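Local coordinates for protein 11S globulin subunit beta (Cucurbita maxima, PDB 2E9Q) that serves as a seed storage protein, laid down as a nutrient reservoir in pumpkin seeds, at residues K85-I98 / H145-V159. Residues are numbered along the deposited sequence; the frame is centred on the assembly and turned at random. Where two conformers were deposited one is given.
Sequences KLIFVAQGFGIRGI and HWMYNRGQSDLVLIV
Ile158 and Phe88 trade backbone hydrogen bonds in both directions, where strand 85-91 runs antiparallel to strand 155-159 at 150°. Strand 93-98 pairs in the same sense with strand 145-149. Toward the end of the first pairing, Ala90 and Gln91 both face Val156 in a classic beta bulge. Val156 O accepts from Ala90 N at 2.9 Å and, weakly, from Gln91 N. The extended side chain of Gln91, its CG anti to the backbone N (chi1 178°), lets NE2 donate a hydrogen bond to Asp154 O (2.9 Å). In the turn 150-154, Asn149 OD1 accepts from Gly151 N, an Asx turn, while ND2 donates to Ser153 O. There Gly151 CA lies over one face of the Phe93 ring, a CH-pi contact. The edge of the same ring, at CD2, points at one face of the Arg150 guanidinium, with the ring and guanidinium planes 80° apart. Both segments belong to the N-terminal cupin domain, a beta-barrel whose two sheets enclose the apolar side chains between them. Inside, Ile87 CD1 meets Met147 CE tip to tip, reaching from one sheet to the other. One water joins Lys85 NZ to His145 NE2, and a second joins Arg96 NE to His145 ND1. The remaining guanidinium nitrogens of Arg96 bond to Val138 O and Leu286 O. On the outer side, the Trp146 indole lies flat over the backbone of Gly97, with Gly97 N 3.5 Å above its plane. Its NE1 bonds to Gln126, and Leu420 of a neighbouring subunit packs against it.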
ATOM      1  N   LYS A  85       8.274 -14.967  -3.240  1.00 37.55           N
ATOM      2  CA  LYS A  85       9.635 -15.274  -3.638  1.00 36.44           C
ATOM      3  C   LYS A  85       9.801 -15.587  -5.110  1.00 41.84           C
ATOM      4  O   LYS A  85       8.887 -16.083  -5.783  1.00 43.83           O
ATOM      5  CB  LYS A  85      10.161 -16.491  -2.864  1.00 39.23           C
ATOM      6  CG  LYS A  85      10.356 -16.300  -1.374  1.00 41.38           C
ATOM      7  CD  LYS A  85      10.624 -17.651  -0.721  1.00 45.73           C
ATOM      8  CE  LYS A  85      10.869 -17.521   0.773  1.00 49.66           C
ATOM      9  NZ  LYS A  85      11.301 -18.818   1.370  1.00 44.12           N
ATOM     10  N   LEU A  86      10.996 -15.298  -5.592  1.00 33.25           N
ATOM     11  CA  LEU A  86      11.388 -15.597  -6.939  1.00 34.61           C
ATOM     12  C   LEU A  86      12.622 -16.435  -6.660  1.00 41.70           C
ATOM     13  O   LEU A  86      13.360 -16.167  -5.703  1.00 38.85           O
ATOM     14  CB  LEU A  86      11.746 -14.329  -7.699  1.00 38.50           C
ATOM     15  CG  LEU A  86      10.806 -13.900  -8.823  1.00 43.89           C
ATOM     16  CD1 LEU A  86       9.379 -14.363  -8.603  1.00 35.90           C
ATOM     17  CD2 LEU A  86      10.896 -12.407  -8.935  1.00 39.16           C
ATOM     18  N   ILE A  87      12.836 -17.458  -7.473  1.00 41.45           N
ATOM     19  CA  ILE A  87      13.973 -18.341  -7.283  1.00 42.28           C
ATOM     20  C   ILE A  87      14.636 -18.589  -8.609  1.00 48.64           C
ATOM     21  O   ILE A  87      14.028 -19.169  -9.513  1.00 48.96           O
ATOM     22  CB  ILE A  87      13.522 -19.682  -6.704  1.00 34.45           C
ATOM     23  CG1 ILE A  87      12.934 -19.462  -5.314  1.00 40.34           C
ATOM     24  CG2 ILE A  87      14.678 -20.652  -6.681  1.00 43.07           C
ATOM     25  CD1 ILE A  87      12.491 -20.732  -4.608  1.00 38.38           C
ATOM     26  N   PHE A  88      15.873 -18.133  -8.742  1.00 38.63           N
ATOM     27  CA  PHE A  88      16.592 -18.346  -9.978  1.00 37.56           C
ATOM     28  C   PHE A  88      17.422 -19.609  -9.844  1.00 44.01           C
ATOM     29  O   PHE A  88      18.186 -19.751  -8.890  1.00 45.30           O
ATOM     30  CB  PHE A  88      17.504 -17.170 -10.291  1.00 37.51           C
ATOM     31  CG  PHE A  88      18.282 -17.338 -11.561  1.00 43.72           C
ATOM     32  CD1 PHE A  88      17.648 -17.257 -12.797  1.00 52.08           C
ATOM     33  CD2 PHE A  88      19.652 -17.575 -11.525  1.00 47.08           C
ATOM     34  CE1 PHE A  88      18.365 -17.405 -13.985  1.00 43.38           C
ATOM     35  CE2 PHE A  88      20.377 -17.725 -12.701  1.00 47.87           C
ATOM     36  CZ  PHE A  88      19.727 -17.639 -13.938  1.00 56.04           C
ATOM     37  N   VAL A  89      17.257 -20.526 -10.797  1.00 45.04           N
ATOM     38  CA  VAL A  89      17.995 -21.790 -10.815  1.00 44.98           C
ATOM     39  C   VAL A  89      19.324 -21.511 -11.505  1.00 44.32           C
ATOM     40  O   VAL A  89      19.408 -21.473 -12.729  1.00 45.26           O
ATOM     41  CB  VAL A  89      17.208 -22.881 -11.595  1.00 46.83           C
ATOM     42  CG1 VAL A  89      18.016 -24.165 -11.675  1.00 45.37           C
ATOM     43  CG2 VAL A  89      15.875 -23.140 -10.907  1.00 40.47           C
ATOM     44  N   ALA A  90      20.362 -21.307 -10.701  1.00 49.51           N
ATOM     45  CA  ALA A  90      21.680 -20.980 -11.221  1.00 45.62           C
ATOM     46  C   ALA A  90      22.416 -22.189 -11.777  1.00 48.59           C
ATOM     47  O   ALA A  90      23.253 -22.051 -12.670  1.00 47.75           O
ATOM     48  CB  ALA A  90      22.519 -20.311 -10.120  1.00 41.17           C
ATOM     49  N   GLN A  91      22.110 -23.369 -11.246  1.00 48.11           N
ATOM     50  CA  GLN A  91      22.764 -24.593 -11.701  1.00 56.75           C
ATOM     51  C   GLN A  91      21.976 -25.849 -11.333  1.00 51.86           C
ATOM     52  O   GLN A  91      21.399 -25.940 -10.248  1.00 49.13           O
ATOM     53  CB  GLN A  91      24.176 -24.687 -11.103  1.00 54.16           C
ATOM     54  CG  GLN A  91      24.932 -25.962 -11.470  1.00 66.36           C
ATOM     55  CD  GLN A  91      26.229 -26.152 -10.672  1.00 59.36           C
ATOM     56  OE1 GLN A  91      27.190 -25.398 -10.824  1.00 59.40           O
ATOM     57  NE2 GLN A  91      26.247 -27.164  -9.818  1.00 52.49           N
ATOM     58  N   GLY A  92      21.954 -26.809 -12.254  1.00 52.02           N
ATOM     59  CA  GLY A  92      21.270 -28.066 -12.009  1.00 48.55           C
ATOM     60  C   GLY A  92      19.831 -28.102 -12.473  1.00 52.73           C
ATOM     61  O   GLY A  92      19.356 -27.170 -13.121  1.00 56.83           O
ATOM     62  N   PHE A  93      19.139 -29.192 -12.156  1.00 46.48           N
ATOM     63  CA  PHE A  93      17.737 -29.326 -12.518  1.00 53.50           C
ATOM     64  C   PHE A  93      17.027 -30.319 -11.620  1.00 51.63           C
ATOM     65  O   PHE A  93      17.650 -31.207 -11.040  1.00 54.43           O
ATOM     66  CB  PHE A  93      17.562 -29.718 -13.995  1.00 64.17           C
ATOM     67  CG  PHE A  93      18.297 -30.964 -14.409  1.00 67.65           C
ATOM     68  CD1 PHE A  93      19.643 -30.911 -14.762  1.00 64.35           C
ATOM     69  CD2 PHE A  93      17.627 -32.180 -14.499  1.00 72.32           C
ATOM     70  CE1 PHE A  93      20.316 -32.051 -15.206  1.00 79.23           C
ATOM     71  CE2 PHE A  93      18.287 -33.335 -14.942  1.00 87.07           C
ATOM     72  CZ  PHE A  93      19.637 -33.270 -15.299  1.00 85.55           C
ATOM     73  N   GLY A  94      15.722 -30.145 -11.484  1.00 43.80           N
ATOM     74  CA  GLY A  94      14.969 -31.032 -10.633  1.00 50.88           C
ATOM     75  C   GLY A  94      13.474 -30.837 -10.762  1.00 50.40           C
ATOM     76  O   GLY A  94      12.988 -30.299 -11.760  1.00 53.42           O
ATOM     77  N   ILE A  95      12.752 -31.277  -9.740  1.00 41.88           N
ATOM     78  CA  ILE A  95      11.309 -31.173  -9.726  1.00 54.16           C
ATOM     79  C   ILE A  95      10.842 -30.464  -8.468  1.00 55.32           C
ATOM     80  O   ILE A  95      11.492 -30.536  -7.420  1.00 45.82           O
ATOM     81  CB  ILE A  95      10.663 -32.574  -9.825  1.00 50.15           C
ATOM     82  CG1 ILE A  95      11.090 -33.441  -8.645  1.00 55.25           C
ATOM     83  CG2 ILE A  95      11.120 -33.250 -11.118  1.00 55.74           C
ATOM     84  CD1 ILE A  95      10.568 -34.876  -8.708  1.00 50.94           C
ATOM     85  N   ARG A  96       9.715 -29.768  -8.590  1.00 48.29           N
ATOM     86  CA  ARG A  96       9.142 -29.020  -7.485  1.00 45.70           C
ATOM     87  C   ARG A  96       7.660 -29.343  -7.347  1.00 58.01           C
ATOM     88  O   ARG A  96       7.015 -29.817  -8.291  1.00 59.87           O
ATOM     89  CB  ARG A  96       9.303 -27.521  -7.742  1.00 42.99           C
ATOM     90  CG  ARG A  96       8.514 -27.034  -8.957  1.00 54.02           C
ATOM     91  CD  ARG A  96       8.832 -25.599  -9.394  1.00 52.85           C
ATOM     92  NE  ARG A  96       8.606 -24.619  -8.339  1.00 54.98           N
ATOM     93  CZ  ARG A  96       8.018 -23.437  -8.514  1.00 49.54           C
ATOM     94  NH1 ARG A  96       7.576 -23.072  -9.704  1.00 46.47           N
ATOM     95  NH2 ARG A  96       7.901 -22.601  -7.492  1.00 45.25           N
ATOM     96  N   GLY A  97       7.129 -29.070  -6.164  1.00 54.01           N
ATOM     97  CA  GLY A  97       5.724 -29.282  -5.906  1.00 58.90           C
ATOM     98  C   GLY A  97       5.223 -28.023  -5.222  1.00 60.55           C
ATOM     99  O   GLY A  97       5.711 -27.665  -4.146  1.00 63.21           O
ATOM    100  N   ILE A  98       4.274 -27.334  -5.839  1.00 46.59           N
ATOM    101  CA  ILE A  98       3.745 -26.119  -5.250  1.00 53.91           C
ATOM    102  C   ILE A  98       2.227 -26.077  -5.339  1.00 66.21           C
ATOM    103  O   ILE A  98       1.651 -25.785  -6.388  1.00 69.21           O
ATOM    104  CB  ILE A  98       4.366 -24.862  -5.908  1.00 51.48           C
ATOM    105  CG1 ILE A  98       3.731 -23.605  -5.321  1.00 50.57           C
ATOM    106  CG2 ILE A  98       4.219 -24.922  -7.415  1.00 58.59           C
ATOM    107  CD1 ILE A  98       4.421 -22.313  -5.738  1.00 59.49           C
ATOM    108  N   HIS A 145       6.117 -25.143  -0.701  1.00 44.72           N
ATOM    109  CA  HIS A 145       6.771 -25.728  -1.847  1.00 43.99           C
ATOM    110  C   HIS A 145       7.948 -26.547  -1.380  1.00 49.71           C
ATOM    111  O   HIS A 145       8.449 -26.352  -0.275  1.00 50.57           O
ATOM    112  CB  HIS A 145       7.248 -24.635  -2.800  1.00 45.28           C
ATOM    113  CG  HIS A 145       8.336 -23.772  -2.243  1.00 50.61           C
ATOM    114  ND1 HIS A 145       9.563 -23.637  -2.859  1.00 49.99           N
ATOM    115  CD2 HIS A 145       8.383 -22.994  -1.134  1.00 53.56           C
ATOM    116  CE1 HIS A 145      10.319 -22.816  -2.150  1.00 57.70           C
ATOM    117  NE2 HIS A 145       9.628 -22.411  -1.100  1.00 48.52           N
ATOM    118  N   TRP A 146       8.371 -27.479  -2.225  1.00 45.60           N
ATOM    119  CA  TRP A 146       9.506 -28.339  -1.930  1.00 50.39           C
ATOM    120  C   TRP A 146      10.253 -28.557  -3.236  1.00 49.93           C
ATOM    121  O   TRP A 146       9.654 -28.537  -4.315  1.00 57.67           O
ATOM    122  CB  TRP A 146       9.044 -29.681  -1.350  1.00 44.41           C
ATOM    123  CG  TRP A 146       8.054 -30.416  -2.211  1.00 55.35           C
ATOM    124  CD1 TRP A 146       6.693 -30.400  -2.089  1.00 53.33           C
ATOM    125  CD2 TRP A 146       8.346 -31.275  -3.328  1.00 49.67           C
ATOM    126  NE1 TRP A 146       6.121 -31.193  -3.053  1.00 51.51           N
ATOM    127  CE2 TRP A 146       7.108 -31.743  -3.827  1.00 48.52           C
ATOM    128  CE3 TRP A 146       9.530 -31.693  -3.951  1.00 45.61           C
ATOM    129  CZ2 TRP A 146       7.018 -32.613  -4.928  1.00 47.74           C
ATOM    130  CZ3 TRP A 146       9.441 -32.564  -5.055  1.00 56.67           C
ATOM    131  CH2 TRP A 146       8.188 -33.013  -5.525  1.00 41.76           C
ATOM    132  N   MET A 147      11.562 -28.734  -3.150  1.00 45.11           N
ATOM    133  CA  MET A 147      12.351 -28.948  -4.343  1.00 41.93           C
ATOM    134  C   MET A 147      13.286 -30.127  -4.172  1.00 48.67           C
ATOM    135  O   MET A 147      13.810 -30.370  -3.078  1.00 46.30           O
ATOM    136  CB  MET A 147      13.135 -27.683  -4.687  0.50 42.52           C
ATOM    137  CG  MET A 147      12.232 -26.527  -5.093  0.50 50.68           C
ATOM    138  SD  MET A 147      13.107 -25.004  -5.425  0.50 52.15           S
ATOM    139  CE  MET A 147      12.985 -24.206  -3.828  0.50 48.67           C
ATOM    140  N   TYR A 148      13.460 -30.867  -5.263  1.00 47.36           N
ATOM    141  CA  TYR A 148      14.294 -32.049  -5.287  1.00 40.88           C
ATOM    142  C   TYR A 148      15.295 -31.959  -6.425  1.00 43.67           C
ATOM    143  O   TYR A 148      14.970 -31.513  -7.521  1.00 51.61           O
ATOM    144  CB  TYR A 148      13.420 -33.289  -5.471  1.00 49.25           C
ATOM    145  CG  TYR A 148      14.196 -34.552  -5.755  1.00 49.25           C
ATOM    146  CD1 TYR A 148      14.784 -35.283  -4.723  1.00 57.43           C
ATOM    147  CD2 TYR A 148      14.367 -35.003  -7.063  1.00 60.83           C
ATOM    148  CE1 TYR A 148      15.526 -36.436  -4.989  1.00 59.63           C
ATOM    149  CE2 TYR A 148      15.109 -36.151  -7.342  1.00 56.44           C
ATOM    150  CZ  TYR A 148      15.682 -36.861  -6.298  1.00 55.79           C
ATOM    151  OH  TYR A 148      16.407 -37.993  -6.570  1.00 62.51           O
ATOM    152  N   ASN A 149      16.519 -32.381  -6.153  1.00 44.74           N
ATOM    153  CA  ASN A 149      17.570 -32.370  -7.152  1.00 51.60           C
ATOM    154  C   ASN A 149      17.582 -33.760  -7.787  1.00 60.09           C
ATOM    155  O   ASN A 149      17.737 -34.765  -7.088  1.00 51.94           O
ATOM    156  CB  ASN A 149      18.917 -32.081  -6.483  1.00 45.78           C
ATOM    157  CG  ASN A 149      20.058 -32.002  -7.475  1.00 52.80           C
ATOM    158  OD1 ASN A 149      19.843 -31.895  -8.683  1.00 48.85           O
ATOM    159  ND2 ASN A 149      21.291 -32.038  -6.965  1.00 48.07           N
ATOM    160  N   ARG A 150      17.397 -33.816  -9.102  1.00 61.73           N
ATOM    161  CA  ARG A 150      17.398 -35.093  -9.810  1.00 68.27           C
ATOM    162  C   ARG A 150      18.570 -35.161 -10.785  1.00 67.07           C
ATOM    163  O   ARG A 150      18.654 -36.066 -11.610  1.00 67.82           O
ATOM    164  CB  ARG A 150      16.066 -35.303 -10.554  1.00 68.67           C
ATOM    165  CG  ARG A 150      15.905 -34.570 -11.884  1.00 74.24           C
ATOM    166  CD  ARG A 150      14.524 -34.897 -12.481  1.00 86.14           C
ATOM    167  NE  ARG A 150      14.414 -34.673 -13.925  1.00 86.69           N
ATOM    168  CZ  ARG A 150      14.312 -33.481 -14.511  1.00 86.50           C
ATOM    169  NH1 ARG A 150      14.304 -32.370 -13.787  1.00 75.84           N
ATOM    170  NH2 ARG A 150      14.209 -33.402 -15.832  1.00 84.25           N
ATOM    171  N   GLY A 151      19.476 -34.192 -10.682  1.00 63.71           N
ATOM    172  CA  GLY A 151      20.635 -34.167 -11.555  1.00 57.46           C
ATOM    173  C   GLY A 151      21.869 -34.729 -10.874  1.00 54.65           C
ATOM    174  O   GLY A 151      21.795 -35.208  -9.744  1.00 50.88           O
ATOM    175  N   GLN A 152      23.008 -34.669 -11.558  1.00 65.52           N
ATOM    176  CA  GLN A 152      24.255 -35.180 -10.998  1.00 72.31           C
ATOM    177  C   GLN A 152      25.069 -34.079 -10.344  1.00 68.14           C
ATOM    178  O   GLN A 152      25.865 -34.340  -9.443  1.00 73.36           O
ATOM    179  CB  GLN A 152      25.096 -35.867 -12.083  1.00 75.71           C
ATOM    180  CG  GLN A 152      24.445 -37.106 -12.656  1.00 78.06           C
ATOM    181  CD  GLN A 152      24.101 -38.132 -11.590  1.00 84.99           C
ATOM    182  OE1 GLN A 152      23.361 -39.085 -11.847  1.00 91.25           O
ATOM    183  NE2 GLN A 152      24.641 -37.949 -10.387  1.00 80.86           N
ATOM    184  N   SER A 153      24.875 -32.853 -10.812  1.00 69.32           N
ATOM    185  CA  SER A 153      25.574 -31.698 -10.258  1.00 70.98           C
ATOM    186  C   SER A 153      24.777 -31.210  -9.053  1.00 65.35           C
ATOM    187  O   SER A 153      23.676 -31.694  -8.797  1.00 66.80           O
ATOM    188  CB  SER A 153      25.630 -30.568 -11.287  1.00 75.46           C
ATOM    189  OG  SER A 153      24.361 -29.941 -11.406  1.00 69.04           O
ATOM    190  N   ASP A 154      25.325 -30.254  -8.314  1.00 61.01           N
ATOM    191  CA  ASP A 154      24.608 -29.704  -7.166  1.00 55.83           C
ATOM    192  C   ASP A 154      23.550 -28.744  -7.699  1.00 42.63           C
ATOM    193  O   ASP A 154      23.774 -28.050  -8.683  1.00 48.54           O
ATOM    194  CB  ASP A 154      25.544 -28.917  -6.240  1.00 61.16           C
ATOM    195  CG  ASP A 154      26.549 -29.796  -5.520  1.00 58.38           C
ATOM    196  OD1 ASP A 154      26.137 -30.732  -4.797  1.00 61.15           O
ATOM    197  OD2 ASP A 154      27.760 -29.535  -5.669  1.00 75.82           O
ATOM    198  N   LEU A 155      22.406 -28.696  -7.040  1.00 48.58           N
ATOM    199  CA  LEU A 155      21.340 -27.797  -7.456  1.00 51.23           C
ATOM    200  C   LEU A 155      21.541 -26.473  -6.711  1.00 45.28           C
ATOM    201  O   LEU A 155      21.409 -26.441  -5.491  1.00 51.58           O
ATOM    202  CB  LEU A 155      19.990 -28.397  -7.068  1.00 48.74           C
ATOM    203  CG  LEU A 155      18.769 -28.141  -7.946  1.00 58.21           C
ATOM    204  CD1 LEU A 155      17.535 -28.321  -7.091  1.00 44.51           C
ATOM    205  CD2 LEU A 155      18.813 -26.750  -8.559  1.00 48.15           C
ATOM    206  N   VAL A 156      21.866 -25.400  -7.430  1.00 45.75           N
ATOM    207  CA  VAL A 156      22.077 -24.083  -6.809  1.00 42.06           C
ATOM    208  C   VAL A 156      20.915 -23.116  -7.098  1.00 44.29           C
ATOM    209  O   VAL A 156      20.662 -22.750  -8.254  1.00 44.49           O
ATOM    210  CB  VAL A 156      23.412 -23.438  -7.292  1.00 48.14           C
ATOM    211  CG1 VAL A 156      23.655 -22.115  -6.572  1.00 39.69           C
ATOM    212  CG2 VAL A 156      24.581 -24.395  -7.040  1.00 47.24           C
ATOM    213  N   LEU A 157      20.232 -22.700  -6.031  1.00 42.11           N
ATOM    214  CA  LEU A 157      19.077 -21.807  -6.117  1.00 41.66           C
ATOM    215  C   LEU A 157      19.237 -20.442  -5.444  1.00 49.55           C
ATOM    216  O   LEU A 157      19.529 -20.349  -4.242  1.00 42.49           O
ATOM    217  CB  LEU A 157      17.875 -22.494  -5.497  1.00 40.83           C
ATOM    218  CG  LEU A 157      17.712 -23.935  -5.976  1.00 42.00           C
ATOM    219  CD1 LEU A 157      16.731 -24.672  -5.084  1.00 39.28           C
ATOM    220  CD2 LEU A 157      17.267 -23.919  -7.422  1.00 35.43           C
ATOM    221  N   ILE A 158      19.012 -19.388  -6.220  1.00 46.82           N
ATOM    222  CA  ILE A 158      19.091 -18.029  -5.711  1.00 38.64           C
ATOM    223  C   ILE A 158      17.673 -17.560  -5.361  1.00 41.45           C
ATOM    224  O   ILE A 158      16.872 -17.247  -6.241  1.00 39.32           O
ATOM    225  CB  ILE A 158      19.702 -17.095  -6.763  1.00 42.69           C
ATOM    226  CG1 ILE A 158      21.003 -17.701  -7.304  1.00 39.38           C
ATOM    227  CG2 ILE A 158      19.949 -15.728  -6.143  1.00 34.93           C
ATOM    228  CD1 ILE A 158      22.050 -18.001  -6.228  1.00 43.82           C
ATOM    229  N   VAL A 159      17.378 -17.524  -4.067  1.00 42.66           N
ATOM    230  CA  VAL A 159      16.073 -17.134  -3.559  1.00 37.33           C
ATOM    231  C   VAL A 159      15.943 -15.676  -3.131  1.00 45.23           C
ATOM    232  O   VAL A 159      16.572 -15.248  -2.163  1.00 47.62           O
ATOM    233  CB  VAL A 159      15.696 -17.987  -2.349  1.00 36.14           C
ATOM    234  CG1 VAL A 159      14.285 -17.632  -1.872  1.00 37.40           C
ATOM    235  CG2 VAL A 159      15.826 -19.469  -2.700  1.00 32.53           C
TER
HETATM  236  O   HOH W   1       8.606 -20.486   1.004  1.00 44.45           O
HETATM  237  O   HOH W   2       9.997 -23.855  -5.957  1.00 48.62           O